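Long-range contacts in hemolysin activator protein CdiB (Acinetobacter baumannii ACICU, PDB 6WIL), which probably exports the toxin protein CdiA across the outer membrane, as the two-partner-secretion (TpsB, Omp85 superfamily) transporter of a contact-dependent growth inhibition system: residues A[113-118]-A[168-174]; A[250-256]-A[270-276]; A[466-472]-A[542-548]. Residue numbers count along the deposited sequence, not the author numbering.

Contact 1: A[113-118]-A[168-174]; sequences KKGFIT and IVNLKRL. With SO4 (sulfate ion), chain B.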
loop_
_atom_site.group_PDB
_atom_site.type_symbol
_atom_site.label_atom_id
_atom_site.label_comp_id
_atom_site.label_asym_id
_atom_site.label_seq_id
_atom_site.Cartn_x
_atom_site.Cartn_y
_atom_site.Cartn_z
ATOM N N LYS A 113 -15.748 19.726 1.918
ATOM C CA LYS A 113 -14.505 19.430 1.212
ATOM C C LYS A 113 -13.386 19.084 2.185
ATOM O O LYS A 113 -12.605 18.157 1.943
ATOM C CB LYS A 113 -14.095 20.617 0.342
ATOM C CG LYS A 113 -14.284 20.411 -1.147
ATOM C CD LYS A 113 -13.639 21.551 -1.922
ATOM C CE LYS A 113 -13.930 21.453 -3.408
ATOM N NZ LYS A 113 -13.825 22.784 -4.066
ATOM N N LYS A 114 -13.293 19.816 3.292
ATOM C CA LYS A 114 -12.266 19.565 4.291
ATOM C C LYS A 114 -12.667 18.495 5.301
ATOM O O LYS A 114 -11.862 18.160 6.175
ATOM C CB LYS A 114 -11.908 20.866 5.017
ATOM C CG LYS A 114 -10.700 21.594 4.430
ATOM C CD LYS A 114 -10.901 21.944 2.963
ATOM C CE LYS A 114 -9.621 22.477 2.340
ATOM N NZ LYS A 114 -9.080 23.633 3.104
ATOM N N GLY A 115 -13.881 17.956 5.206
ATOM C CA GLY A 115 -14.276 16.800 5.984
ATOM C C GLY A 115 -15.176 17.044 7.182
ATOM O O GLY A 115 -15.459 16.090 7.918
ATOM N N PHE A 116 -15.648 18.271 7.404
ATOM C CA PHE A 116 -16.460 18.569 8.586
ATOM C C PHE A 116 -17.925 18.293 8.256
ATOM O O PHE A 116 -18.729 19.192 7.997
ATOM C CB PHE A 116 -16.221 20.001 9.048
ATOM C CG PHE A 116 -14.772 20.310 9.323
ATOM C CD1 PHE A 116 -14.220 20.067 10.573
ATOM C CD2 PHE A 116 -13.961 20.835 8.329
ATOM C CE1 PHE A 116 -12.887 20.349 10.826
ATOM C CE2 PHE A 116 -12.627 21.118 8.575
ATOM C CZ PHE A 116 -12.090 20.875 9.825
ATOM N N ILE A 117 -18.274 17.005 8.289
ATOM C CA ILE A 117 -19.575 16.555 7.802
ATOM C C ILE A 117 -20.719 16.850 8.765
ATOM O O ILE A 117 -21.884 16.784 8.357
ATOM C CB ILE A 117 -19.544 15.048 7.501
ATOM C CG1 ILE A 117 -18.885 14.296 8.661
ATOM C CG2 ILE A 117 -18.828 14.777 6.184
ATOM C CD1 ILE A 117 -18.941 12.795 8.528
ATOM N N THR A 118 -20.432 17.154 10.031
ATOM C CA THR A 118 -21.473 17.463 11.004
ATOM C C THR A 118 -21.471 18.931 11.406
ATOM O O THR A 118 -22.189 19.311 12.337
ATOM C CB THR A 118 -21.330 16.584 12.249
ATOM O OG1 THR A 118 -20.100 16.892 12.916
ATOM C CG2 THR A 118 -21.347 15.115 11.863
ATOM N N ILE A 168 -13.716 17.872 17.292
ATOM C CA ILE A 168 -14.553 18.238 16.156
ATOM C C ILE A 168 -14.603 17.066 15.186
ATOM O O ILE A 168 -13.569 16.480 14.846
ATOM C CB ILE A 168 -14.020 19.509 15.477
ATOM C CG1 ILE A 168 -13.992 20.663 16.483
ATOM C CG2 ILE A 168 -14.872 19.867 14.269
ATOM C CD1 ILE A 168 -13.243 21.884 16.001
ATOM N N VAL A 169 -15.810 16.715 14.746
ATOM C CA VAL A 169 -15.998 15.571 13.860
ATOM C C VAL A 169 -15.413 15.884 12.490
ATOM O O VAL A 169 -15.829 16.840 11.824
ATOM C CB VAL A 169 -17.482 15.203 13.750
ATOM C CG1 VAL A 169 -17.686 14.163 12.661
ATOM C CG2 VAL A 169 -18.001 14.698 15.084
ATOM N N ASN A 170 -14.450 15.069 12.057
ATOM C CA ASN A 170 -13.855 15.178 10.731
ATOM C C ASN A 170 -13.825 13.804 10.076
ATOM O O ASN A 170 -13.385 12.829 10.691
ATOM C CB ASN A 170 -12.443 15.758 10.794
ATOM C CG ASN A 170 -11.964 16.247 9.446
ATOM O OD1 ASN A 170 -11.615 15.453 8.573
ATOM N ND2 ASN A 170 -11.954 17.562 9.265
ATOM N N LEU A 171 -14.274 13.738 8.820
ATOM C CA LEU A 171 -14.393 12.465 8.119
ATOM C C LEU A 171 -13.042 11.835 7.800
ATOM O O LEU A 171 -12.969 10.613 7.633
ATOM C CB LEU A 171 -15.195 12.657 6.831
ATOM C CG LEU A 171 -15.620 11.402 6.067
ATOM C CD1 LEU A 171 -16.458 10.488 6.952
ATOM C CD2 LEU A 171 -16.386 11.788 4.814
ATOM N N LYS A 172 -11.975 12.632 7.702
ATOM C CA LYS A 172 -10.656 12.064 7.442
ATOM C C LYS A 172 -10.154 11.271 8.642
ATOM O O LYS A 172 -9.516 10.225 8.478
ATOM C CB LYS A 172 -9.662 13.168 7.081
ATOM C CG LYS A 172 -9.806 13.718 5.672
ATOM C CD LYS A 172 -8.733 14.762 5.390
ATOM C CE LYS A 172 -9.337 16.141 5.190
ATOM N NZ LYS A 172 -10.092 16.233 3.906
ATOM N N ARG A 173 -10.432 11.755 9.854
ATOM C CA ARG A 173 -10.029 11.047 11.060
ATOM C C ARG A 173 -10.929 9.853 11.347
ATOM O O ARG A 173 -10.449 8.833 11.854
ATOM C CB ARG A 173 -10.015 12.010 12.248
ATOM C CG ARG A 173 -9.116 13.211 12.013
ATOM C CD ARG A 173 -8.965 14.077 13.251
ATOM N NE ARG A 173 -7.919 15.074 13.056
ATOM C CZ ARG A 173 -6.685 14.972 13.537
ATOM N NH1 ARG A 173 -6.339 13.920 14.265
ATOM N NH2 ARG A 173 -5.800 15.928 13.296
ATOM N N LEU A 174 -12.222 9.953 11.028
ATOM C CA LEU A 174 -13.097 8.790 11.146
ATOM C C LEU A 174 -12.625 7.661 10.238
ATOM O O LEU A 174 -12.579 6.496 10.649
ATOM C CB LEU A 174 -14.539 9.170 10.808
ATOM C CG LEU A 174 -15.221 10.260 11.636
ATOM C CD1 LEU A 174 -16.715 10.294 11.335
ATOM C CD2 LEU A 174 -14.968 10.051 13.118
HETATM S S SO4 B . -2.380 14.056 14.624
HETATM O O1 SO4 B . -2.752 14.572 13.309
HETATM O O2 SO4 B . -1.115 13.333 14.517
HETATM O O3 SO4 B . -3.432 13.160 15.105
HETATM O O4 SO4 B . -2.223 15.161 15.567
#

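Contact 2: A[250-256]-A[270-276]; sequences DILSLNV and SYFISYQ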
loop_
_atom_site.group_PDB
_atom_site.type_symbol
_atom_site.label_atom_id
_atom_site.label_comp_id
_atom_site.label_asym_id
_atom_site.label_seq_id
_atom_site.Cartn_x
_atom_site.Cartn_y
_atom_site.Cartn_z
ATOM N N ASP A 250 -2.845 -4.706 16.492
ATOM C CA ASP A 250 -1.590 -5.143 15.906
ATOM C C ASP A 250 -1.779 -6.435 15.121
ATOM O O ASP A 250 -2.759 -7.161 15.291
ATOM C CB ASP A 250 -0.531 -5.339 16.991
ATOM C CG ASP A 250 -1.065 -6.093 18.199
ATOM O OD1 ASP A 250 -2.269 -5.950 18.502
ATOM O OD2 ASP A 250 -0.281 -6.823 18.847
ATOM N N ILE A 251 -0.821 -6.713 14.245
ATOM C CA ILE A 251 -0.840 -7.919 13.426
ATOM C C ILE A 251 0.559 -8.515 13.416
ATOM O O ILE A 251 1.537 -7.820 13.119
ATOM C CB ILE A 251 -1.330 -7.631 11.994
ATOM C CG1 ILE A 251 -2.844 -7.414 11.999
ATOM C CG2 ILE A 251 -0.956 -8.767 11.056
ATOM C CD1 ILE A 251 -3.360 -6.741 10.766
ATOM N N LEU A 252 0.654 -9.794 13.755
ATOM C CA LEU A 252 1.912 -10.523 13.769
ATOM C C LEU A 252 1.862 -11.601 12.698
ATOM O O LEU A 252 0.929 -12.411 12.667
ATOM C CB LEU A 252 2.170 -11.141 15.145
ATOM C CG LEU A 252 3.402 -12.040 15.286
ATOM C CD1 LEU A 252 4.684 -11.235 15.171
ATOM C CD2 LEU A 252 3.357 -12.799 16.606
ATOM N N SER A 253 2.855 -11.601 11.815
ATOM C CA SER A 253 2.916 -12.542 10.708
ATOM C C SER A 253 4.206 -13.346 10.791
ATOM O O SER A 253 5.269 -12.803 11.108
ATOM C CB SER A 253 2.826 -11.812 9.366
ATOM O OG SER A 253 1.697 -10.952 9.335
ATOM N N LEU A 254 4.102 -14.643 10.514
ATOM C CA LEU A 254 5.241 -15.548 10.528
ATOM C C LEU A 254 5.228 -16.378 9.255
ATOM O O LEU A 254 4.170 -16.841 8.818
ATOM C CB LEU A 254 5.207 -16.473 11.746
ATOM C CG LEU A 254 4.909 -15.837 13.105
ATOM C CD1 LEU A 254 4.636 -16.914 14.144
ATOM C CD2 LEU A 254 6.058 -14.952 13.541
ATOM N N ASN A 255 6.403 -16.563 8.660
ATOM C CA ASN A 255 6.518 -17.362 7.448
ATOM C C ASN A 255 7.794 -18.188 7.499
ATOM O O ASN A 255 8.862 -17.666 7.832
ATOM C CB ASN A 255 6.508 -16.472 6.200
ATOM C CG ASN A 255 6.153 -17.239 4.944
ATOM O OD1 ASN A 255 4.979 -17.354 4.585
ATOM N ND2 ASN A 255 7.166 -17.777 4.269
ATOM N N VAL A 256 7.677 -19.476 7.180
ATOM C CA VAL A 256 8.820 -20.374 7.065
ATOM C C VAL A 256 8.771 -21.020 5.689
ATOM O O VAL A 256 7.753 -21.608 5.309
ATOM C CB VAL A 256 8.832 -21.451 8.166
ATOM C CG1 VAL A 256 10.057 -22.340 8.018
ATOM C CG2 VAL A 256 8.811 -20.804 9.538
ATOM N N SER A 270 14.036 -20.411 4.967
ATOM C CA SER A 270 13.827 -18.991 5.228
ATOM C C SER A 270 12.792 -18.794 6.328
ATOM O O SER A 270 11.700 -19.365 6.265
ATOM C CB SER A 270 13.382 -18.265 3.952
ATOM O OG SER A 270 13.029 -16.920 4.222
ATOM N N TYR A 271 13.137 -17.972 7.319
ATOM C CA TYR A 271 12.251 -17.604 8.416
ATOM C C TYR A 271 11.991 -16.104 8.355
ATOM O O TYR A 271 12.932 -15.317 8.215
ATOM C CB TYR A 271 12.869 -17.991 9.768
ATOM C CG TYR A 271 12.065 -17.594 10.992
ATOM C CD1 TYR A 271 12.097 -16.291 11.483
ATOM C CD2 TYR A 271 11.296 -18.528 11.674
ATOM C CE1 TYR A 271 11.369 -15.927 12.601
ATOM C CE2 TYR A 271 10.568 -18.172 12.799
ATOM C CZ TYR A 271 10.609 -16.873 13.256
ATOM O OH TYR A 271 9.888 -16.516 14.371
ATOM N N PHE A 272 10.722 -15.711 8.480
ATOM C CA PHE A 272 10.316 -14.313 8.371
ATOM C C PHE A 272 9.264 -13.993 9.421
ATOM O O PHE A 272 8.277 -14.721 9.561
ATOM C CB PHE A 272 9.765 -14.010 6.972
ATOM C CG PHE A 272 9.249 -12.608 6.806
ATOM C CD1 PHE A 272 10.113 -11.568 6.502
ATOM C CD2 PHE A 272 7.896 -12.330 6.939
ATOM C CE1 PHE A 272 9.640 -10.277 6.341
ATOM C CE2 PHE A 272 7.418 -11.042 6.778
ATOM C CZ PHE A 272 8.291 -10.013 6.478
ATOM N N ILE A 273 9.469 -12.897 10.147
ATOM C CA ILE A 273 8.530 -12.435 11.161
ATOM C C ILE A 273 8.263 -10.954 10.936
ATOM O O ILE A 273 9.192 -10.177 10.694
ATOM C CB ILE A 273 9.058 -12.689 12.588
ATOM C CG1 ILE A 273 8.224 -11.926 13.619
ATOM C CG2 ILE A 273 10.521 -12.308 12.690
ATOM C CD1 ILE A 273 8.632 -12.192 15.047
ATOM N N SER A 274 6.995 -10.565 11.008
ATOM C CA SER A 274 6.593 -9.181 10.802
ATOM C C SER A 274 5.599 -8.786 11.882
ATOM O O SER A 274 4.662 -9.536 12.174
ATOM C CB SER A 274 5.979 -8.987 9.414
ATOM O OG SER A 274 5.891 -7.611 9.089
ATOM N N TYR A 275 5.812 -7.616 12.477
ATOM C CA TYR A 275 4.895 -7.051 13.455
ATOM C C TYR A 275 4.534 -5.634 13.035
ATOM O O TYR A 275 5.397 -4.868 12.598
ATOM C CB TYR A 275 5.508 -7.052 14.852
ATOM C CG TYR A 275 4.564 -6.625 15.950
ATOM C CD1 TYR A 275 3.440 -7.383 16.261
ATOM C CD2 TYR A 275 4.809 -5.481 16.697
ATOM C CE1 TYR A 275 2.581 -7.004 17.275
ATOM C CE2 TYR A 275 3.955 -5.095 17.714
ATOM C CZ TYR A 275 2.843 -5.858 17.996
ATOM O OH TYR A 275 1.991 -5.470 19.006
ATOM N N GLN A 276 3.256 -5.290 13.177
ATOM C CA GLN A 276 2.747 -4.014 12.692
ATOM C C GLN A 276 1.605 -3.561 13.586
ATOM O O GLN A 276 0.669 -4.329 13.824
ATOM C CB GLN A 276 2.262 -4.142 11.244
ATOM C CG GLN A 276 2.452 -2.897 10.403
ATOM C CD GLN A 276 1.911 -3.065 8.996
ATOM O OE1 GLN A 276 1.648 -4.182 8.548
ATOM N NE2 GLN A 276 1.731 -1.953 8.296
HETATM O O HOH W 1 10.075 -16.834 4.757
#

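Contact 3: A[466-472]-A[542-548]; sequences FDGELML and APDSIKK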
loop_
_atom_site.group_PDB
_atom_site.type_symbol
_atom_site.label_atom_id
_atom_site.label_comp_id
_atom_site.label_asym_id
_atom_site.label_seq_id
_atom_site.Cartn_x
_atom_site.Cartn_y
_atom_site.Cartn_z
ATOM N N PHE A 466 9.998 -17.005 -18.120
ATOM C CA PHE A 466 11.405 -17.379 -18.069
ATOM C C PHE A 466 11.673 -18.156 -16.788
ATOM O O PHE A 466 11.103 -17.847 -15.733
ATOM C CB PHE A 466 12.310 -16.143 -18.149
ATOM C CG PHE A 466 12.379 -15.528 -19.520
ATOM C CD1 PHE A 466 13.264 -16.017 -20.468
ATOM C CD2 PHE A 466 11.559 -14.464 -19.861
ATOM C CE1 PHE A 466 13.330 -15.457 -21.731
ATOM C CE2 PHE A 466 11.620 -13.900 -21.119
ATOM C CZ PHE A 466 12.507 -14.396 -22.056
ATOM N N ASP A 467 12.548 -19.165 -16.891
ATOM C CA ASP A 467 12.765 -20.081 -15.773
ATOM C C ASP A 467 13.563 -19.424 -14.654
ATOM O O ASP A 467 13.428 -19.800 -13.480
ATOM C CB ASP A 467 13.485 -21.343 -16.253
ATOM C CG ASP A 467 14.680 -21.041 -17.135
ATOM O OD1 ASP A 467 15.534 -20.201 -16.742
ATOM O OD2 ASP A 467 14.770 -21.655 -18.227
ATOM N N GLY A 468 14.410 -18.454 -15.001
ATOM C CA GLY A 468 15.264 -17.818 -14.025
ATOM C C GLY A 468 16.593 -18.478 -13.747
ATOM O O GLY A 468 17.264 -18.085 -12.777
ATOM N N GLU A 469 16.999 -19.464 -14.549
ATOM C CA GLU A 469 18.342 -20.006 -14.366
ATOM C C GLU A 469 19.398 -18.989 -14.761
ATOM O O GLU A 469 20.498 -18.965 -14.197
ATOM C CB GLU A 469 18.528 -21.284 -15.174
ATOM C CG GLU A 469 18.615 -21.081 -16.672
ATOM C CD GLU A 469 18.694 -22.393 -17.403
ATOM O OE1 GLU A 469 19.781 -22.998 -17.388
ATOM O OE2 GLU A 469 17.657 -22.824 -17.957
ATOM N N LEU A 470 19.087 -18.155 -15.737
ATOM C CA LEU A 470 19.976 -17.087 -16.153
ATOM C C LEU A 470 19.165 -15.811 -16.157
ATOM O O LEU A 470 18.082 -15.772 -16.749
ATOM C CB LEU A 470 20.585 -17.335 -17.543
ATOM C CG LEU A 470 21.452 -18.581 -17.697
ATOM C CD1 LEU A 470 21.766 -18.827 -19.156
ATOM C CD2 LEU A 470 22.739 -18.493 -16.878
HETATM N N MSE A 471 19.665 -14.793 -15.466
HETATM C CA MSE A 471 18.966 -13.515 -15.403
HETATM C C MSE A 471 19.844 -12.392 -15.939
HETATM O O MSE A 471 21.062 -12.420 -15.775
HETATM C CB MSE A 471 18.532 -13.204 -13.971
HETATM C CG MSE A 471 17.552 -14.217 -13.407
HETATM SE SE MSE A 471 17.129 -13.883 -11.522
HETATM C CE MSE A 471 15.689 -12.569 -11.747
ATOM N N LEU A 472 19.223 -11.435 -16.620
ATOM C CA LEU A 472 19.899 -10.202 -16.989
ATOM C C LEU A 472 19.891 -9.260 -15.792
ATOM O O LEU A 472 18.995 -9.313 -14.951
ATOM C CB LEU A 472 19.216 -9.548 -18.192
ATOM C CG LEU A 472 18.940 -10.477 -19.379
ATOM C CD1 LEU A 472 18.131 -9.759 -20.435
ATOM C CD2 LEU A 472 20.236 -11.021 -19.981
ATOM N N ALA A 542 14.563 -12.679 -26.307
ATOM C CA ALA A 542 15.644 -12.777 -25.340
ATOM C C ALA A 542 16.963 -12.789 -26.092
ATOM O O ALA A 542 16.993 -13.165 -27.269
ATOM C CB ALA A 542 15.509 -14.041 -24.481
ATOM N N PRO A 543 18.058 -12.380 -25.456
ATOM C CA PRO A 543 19.375 -12.556 -26.070
ATOM C C PRO A 543 19.666 -14.028 -26.308
ATOM O O PRO A 543 19.005 -14.919 -25.766
ATOM C CB PRO A 543 20.338 -11.956 -25.039
ATOM C CG PRO A 543 19.490 -11.042 -24.225
ATOM C CD PRO A 543 18.136 -11.660 -24.175
ATOM N N ASP A 544 20.680 -14.278 -27.138
ATOM C CA ASP A 544 21.018 -15.649 -27.505
ATOM C C ASP A 544 21.402 -16.485 -26.291
ATOM O O ASP A 544 21.171 -17.699 -26.279
ATOM C CB ASP A 544 22.149 -15.646 -28.535
ATOM C CG ASP A 544 21.667 -15.277 -29.927
ATOM O OD1 ASP A 544 20.908 -16.071 -30.522
ATOM O OD2 ASP A 544 22.033 -14.188 -30.417
ATOM N N SER A 545 21.972 -15.860 -25.260
ATOM C CA SER A 545 22.397 -16.592 -24.072
ATOM C C SER A 545 21.234 -17.038 -23.194
ATOM O O SER A 545 21.473 -17.740 -22.204
ATOM C CB SER A 545 23.367 -15.738 -23.250
ATOM O OG SER A 545 22.738 -14.560 -22.778
ATOM N N ILE A 546 20.000 -16.654 -23.517
ATOM C CA ILE A 546 18.813 -17.068 -22.774
ATOM C C ILE A 546 18.036 -18.066 -23.623
ATOM O O ILE A 546 17.884 -17.882 -24.837
ATOM C CB ILE A 546 17.932 -15.864 -22.392
ATOM C CG1 ILE A 546 18.720 -14.860 -21.543
ATOM C CG2 ILE A 546 16.696 -16.330 -21.646
ATOM C CD1 ILE A 546 18.764 -15.198 -20.064
ATOM N N LYS A 547 17.518 -19.110 -22.972
ATOM C CA LYS A 547 17.025 -20.282 -23.690
ATOM C C LYS A 547 15.764 -19.983 -24.501
ATOM O O LYS A 547 15.629 -20.460 -25.636
ATOM C CB LYS A 547 16.765 -21.414 -22.696
ATOM C CG LYS A 547 18.001 -22.051 -22.106
ATOM C CD LYS A 547 17.604 -23.243 -21.264
ATOM C CE LYS A 547 18.783 -24.151 -20.946
ATOM N NZ LYS A 547 18.486 -24.842 -19.650
ATOM N N LYS A 548 14.843 -19.187 -23.950
ATOM C CA LYS A 548 13.486 -19.033 -24.492
ATOM C C LYS A 548 12.760 -20.378 -24.543
ATOM O O LYS A 548 12.052 -20.692 -25.503
ATOM C CB LYS A 548 13.486 -18.362 -25.871
ATOM C CG LYS A 548 13.669 -16.854 -25.820
ATOM C CD LYS A 548 13.500 -16.213 -27.190
ATOM C CE LYS A 548 14.531 -16.740 -28.169
ATOM N NZ LYS A 548 15.892 -16.702 -27.568
#

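Contact 1: A[113-118]-A[168-174]
Two helix ends meet here: the chain leaving helix 97-113 packs against the start of helix 171-181. Polar bonds fix the register. Gly115 O accepts from Leu171 N at 2.8 Å, so an amide of the first helical turn, which has no partner within its own helix, is satisfied from across the contact. Asn170 is the N-cap and works in two directions: its OD1 takes Lys172 N (3.0 Å) as a capping bond, while its ND2 donates to Lys114 O (3.1 Å). Gly115, just past helix 97-113, closes its last turn in a Schellman motif with positive phi. A CB there would run into Asn170 OD1, so the lack of a side chain lets the backbones come as close as 4.8 Å, CA to CA, between Gly115 and Leu171.

Phe116, the centre of an inverse gamma turn, brings its ring over the Asn170 amide, with CE1 3.3 Å from ND2, and meets Ile168 at the ring edge (CD1 to CG2, 3.8 Å). Phe76 adds an edge-to-face partner. Further along, Ile117 CD1 lies 3.7 Å from Leu171 CD1, and Thr118 OG1 sits 3.2 Å from Val169 CB.

Arg173 lies beyond reach of 113-118; its NH1 donates to sulfate O3 at 3.1 Å, an ion probably from the crystallisation liquor that also binds Arg321.

Since 113-118 belongs to the ShlB-type POTRA domain and 168-174 to the next one, this is a junction between consecutive POTRA domains, built by a Schellman C-terminus docking on an Asn-capped N-terminus.

Contact 2: A[250-256]-A[270-276]
Strands 251-261 and 266-279 run antiparallel (172° between the short segments), and every backbone donor at the hydrogen-bonded pairs finds its acceptor. Ile251 N gives to Gln276 O at 2.8 Å and Gln276 N returns to Ile251 O at 3.1 Å; Ser253 with Ser274 and Asn255 with Phe272 exchange N-to-O bonds of 2.8 Å each way. The backbones of Leu252, Leu254 and Val256 hydrogen-bond outward to Ile242, Ile240 and Ile238 of strand 232-243. Asp250 OD2 accepts from Tyr275 OH (2.6 Å) and from Phe246 N.

Asn255 ND2 donates to Asn237 OD1 and to a water 3.1 Å away, which lies 3.0 Å from Ser270 OG; that hydroxyl also bonds Gln14. Gln276 NE2 reaches Asp283 and Gln26.

Ile251, Ser253, Asn255, Phe272, Ser274 and Gln276 share one face, on which Phe272 and Asn255 touch helix 8-27, whereas Leu252, Leu254, Val256, Tyr271, Ile273 and Tyr275 form the other, consistent with a lipid-facing wall. Such hairpins build the 16-stranded transmembrane barrel of TpsB transporters.

Contact 3: A[466-472]-A[542-548]
Two loops from the same end of the TpsB barrel meet here. Segment 466-472 belongs to the long excursion between strands 432-444 and 476-487. Its partner, the loop segment 542-548, connects the last two strands, 530-541 and 550-559. Strand order makes the first the sixth extracellular loop, and Phe466 ends a VRGF sequence that matches the signature of that loop in the Omp85 superfamily.

The Phe466 ring packs against the second loop. Its CE1 is 3.5 Å from Ile546 CG2 and 3.8 Å from Ala542 CB, with Leu516 of strand 515-526 also touching the ring. At Asp467 the chain bends in an Asx turn, OD1 accepting from Glu469 N at 2.7 Å, and Gly468 between them takes a positive phi. Asp467 and Glu469 both also touch Phe263 and Asn228. Glu469 and Lys547 form a salt bridge, with Lys547 NZ 2.8 Å from Glu469 OE2 and a weaker 3.2 Å bond from the same NZ to Glu469 OE1. Leu470 lies over the type I turn Pro543 to Ile546: its CD1 approaches Ser545 O at 3.2 Å, and its CB rests 3.8 Å from Ile546 CD1. Met471, a selenomethionine, has its CA-to-CB bond directed away, and its side chain touches Tyr456. Leu472 joins Phe466 and Leu470 around Ile546, and places its CD1 4.2 Å from Pro543 CD.

Overall arrangement
The three contacts follow one another along the chain and mark POTRA junction, barrel wall and extracellular loops. Contact 1 and contact 3 lie on opposite sides of the molecule's centre, with centres about 54 Å apart. Contact 2 sits between, its centre about 35 Å from that of contact 1 and 33 Å from that of contact 3; nearest atoms stay about 16 and 17 Å away. Its hairpin nevertheless reaches both ways: Tyr281, just past strand 266-279, touches Lys172 and Arg173, while Phe263, in the hairpin's turn, touches Asp467 and Glu469. Near contact 3, a bound C8E detergent molecule lies about 11 Å from the Leu472 side chain.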